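Local coordinates for lipoprotein (Clostridioides difficile, PDB 7RAG), which binds the CwlD amidase and allosterically activates it during spore formation, as the GerS lipoprotein of a LolA-like family, at residues 25-30 and 44-49. Numbering follows the deposited sequence.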
loop_
_atom_site.group_PDB
_atom_site.type_symbol
_atom_site.label_atom_id
_atom_site.label_comp_id
_atom_site.label_asym_id
_atom_site.label_seq_id
_atom_site.Cartn_x
_atom_site.Cartn_y
_atom_site.Cartn_z
ATOM N N TYR A 25 -20.223 6.978 -0.058
ATOM C CA TYR A 25 -21.482 6.279 0.134
ATOM C C TYR A 25 -21.232 5.072 1.009
ATOM O O TYR A 25 -20.102 4.612 1.170
ATOM C CB TYR A 25 -22.179 5.907 -1.193
ATOM C CG TYR A 25 -21.738 4.655 -1.923
ATOM C CD1 TYR A 25 -21.117 4.736 -3.165
ATOM C CD2 TYR A 25 -22.003 3.390 -1.416
ATOM C CE1 TYR A 25 -20.728 3.609 -3.855
ATOM C CE2 TYR A 25 -21.613 2.260 -2.098
ATOM C CZ TYR A 25 -20.976 2.382 -3.318
ATOM O OH TYR A 25 -20.594 1.256 -3.993
ATOM N N SER A 26 -22.305 4.581 1.602
ATOM C CA SER A 26 -22.187 3.435 2.478
ATOM C C SER A 26 -23.511 2.710 2.477
ATOM O O SER A 26 -24.571 3.340 2.503
ATOM C CB SER A 26 -21.820 3.844 3.902
ATOM O OG SER A 26 -21.191 2.766 4.573
ATOM N N CYS A 27 -23.448 1.388 2.464
ATOM C CA CYS A 27 -24.679 0.619 2.467
ATOM C C CYS A 27 -24.395 -0.775 2.977
ATOM O O CYS A 27 -23.244 -1.203 3.092
ATOM C CB CYS A 27 -25.323 0.559 1.081
ATOM S SG CYS A 27 -24.405 -0.383 -0.140
ATOM N N LYS A 28 -25.479 -1.456 3.321
ATOM C CA LYS A 28 -25.482 -2.872 3.635
ATOM C C LYS A 28 -25.882 -3.621 2.364
ATOM O O LYS A 28 -26.838 -3.230 1.683
ATOM C CB LYS A 28 -26.458 -3.140 4.785
ATOM C CG LYS A 28 -26.151 -4.333 5.661
ATOM C CD LYS A 28 -27.193 -4.470 6.780
ATOM C CE LYS A 28 -28.339 -5.395 6.383
ATOM N NZ LYS A 28 -29.177 -5.751 7.563
ATOM N N ALA A 29 -25.130 -4.658 2.015
ATOM C CA ALA A 29 -25.387 -5.460 0.824
ATOM C C ALA A 29 -25.708 -6.884 1.255
ATOM O O ALA A 29 -24.857 -7.568 1.839
ATOM C CB ALA A 29 -24.186 -5.442 -0.133
ATOM N N GLU A 30 -26.936 -7.317 0.982
ATOM C CA GLU A 30 -27.330 -8.705 1.172
ATOM C C GLU A 30 -27.149 -9.433 -0.148
ATOM O O GLU A 30 -27.842 -9.123 -1.121
ATOM C CB GLU A 30 -28.781 -8.792 1.637
ATOM C CG GLU A 30 -29.045 -7.963 2.859
ATOM C CD GLU A 30 -30.477 -8.032 3.326
ATOM O OE1 GLU A 30 -31.323 -8.646 2.619
ATOM O OE2 GLU A 30 -30.745 -7.467 4.410
ATOM N N LEU A 44 -22.540 -7.923 3.584
ATOM C CA LEU A 44 -21.351 -7.097 3.567
ATOM C C LEU A 44 -21.772 -5.675 3.863
ATOM O O LEU A 44 -22.933 -5.306 3.664
ATOM C CB LEU A 44 -20.637 -7.149 2.199
ATOM C CG LEU A 44 -20.102 -8.527 1.787
ATOM C CD1 LEU A 44 -21.173 -9.362 1.079
ATOM C CD2 LEU A 44 -18.858 -8.411 0.943
ATOM N N ILE A 45 -20.825 -4.879 4.345
ATOM C CA ILE A 45 -20.951 -3.430 4.298
ATOM C C ILE A 45 -20.039 -2.917 3.192
ATOM O O ILE A 45 -18.873 -3.324 3.099
ATOM C CB ILE A 45 -20.634 -2.794 5.657
ATOM C CG1 ILE A 45 -21.643 -3.332 6.677
ATOM C CG2 ILE A 45 -20.723 -1.274 5.559
ATOM C CD1 ILE A 45 -21.237 -3.160 8.087
ATOM N N HIS A 46 -20.605 -2.106 2.301
ATOM C CA HIS A 46 -19.878 -1.428 1.241
ATOM C C HIS A 46 -19.659 0.003 1.654
ATOM O O HIS A 46 -20.626 0.713 1.960
ATOM C CB HIS A 46 -20.657 -1.400 -0.065
ATOM C CG HIS A 46 -20.774 -2.724 -0.722
ATOM N ND1 HIS A 46 -21.339 -2.881 -1.967
ATOM C CD2 HIS A 46 -20.402 -3.955 -0.311
ATOM C CE1 HIS A 46 -21.314 -4.158 -2.294
ATOM N NE2 HIS A 46 -20.742 -4.827 -1.309
ATOM N N THR A 47 -18.404 0.435 1.615
ATOM C CA THR A 47 -18.049 1.823 1.841
ATOM C C THR A 47 -17.268 2.362 0.653
ATOM O O THR A 47 -16.360 1.707 0.132
ATOM C CB THR A 47 -17.259 1.953 3.126
ATOM O OG1 THR A 47 -18.112 1.592 4.216
ATOM C CG2 THR A 47 -16.793 3.378 3.329
ATOM N N TYR A 48 -17.633 3.556 0.217
ATOM C CA TYR A 48 -16.932 4.257 -0.843
ATOM C C TYR A 48 -16.552 5.646 -0.356
ATOM O O TYR A 48 -17.407 6.382 0.147
ATOM C CB TYR A 48 -17.810 4.358 -2.080
ATOM C CG TYR A 48 -17.338 5.319 -3.144
ATOM C CD1 TYR A 48 -16.320 4.966 -4.017
ATOM C CD2 TYR A 48 -17.948 6.557 -3.318
ATOM C CE1 TYR A 48 -15.909 5.809 -5.026
ATOM C CE2 TYR A 48 -17.535 7.424 -4.334
ATOM C CZ TYR A 48 -16.510 7.038 -5.186
ATOM O OH TYR A 48 -16.073 7.863 -6.196
ATOM N N LYS A 49 -15.275 5.994 -0.487
ATOM C CA LYS A 49 -14.832 7.378 -0.380
ATOM C C LYS A 49 -13.981 7.714 -1.598
ATOM O O LYS A 49 -13.163 6.905 -2.035
ATOM C CB LYS A 49 -14.053 7.644 0.933
ATOM C CG LYS A 49 -12.918 6.684 1.249
#
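Tyr-25 lays one face of its ring over the CB of Tyr-48, which sits 3.7 Å from the ring centroid in a CH-pi contact. Tyr-25 CG stands between the backbone N and the carbonyl carbon (chi1 82°); the end of the side chain comes nearer the partner strand. The two tyrosine rings, planes 28° apart, are slid so far that they barely overlap. On the same side of the sheet, Ala-29 CB sits over one face of the His-46 ring, toward its rim, 3.7 Å from NE2, a CH-pi contact, while Cys-27 SG approaches that ring obliquely and meets His-46 CB at 3.9 Å. On the side carrying Ser-26, Lys-28, Ile-45 and Thr-47, Ser-26 OG and Thr-47 OG1 share a weak hydrogen bond of 3.3 Å. Strands 24-33 and 40-58 form an antiparallel hairpin, with paired backbone bonds at Tyr-25/Tyr-48, Cys-27/His-46 and Ala-29/Leu-44; Ala-29 N to Leu-44 O is 2.8 Å and almost straight at 179°. A second copy of the protein extends the sheet, bringing its Phe-100 edge-to-face with His-46 and its Asp-52 to a hydrogen bond with Tyr-48 OH. Six backbone bonds thus set the register, while the aromatic side makes mostly ring and CH-pi contacts that continue into the second subunit.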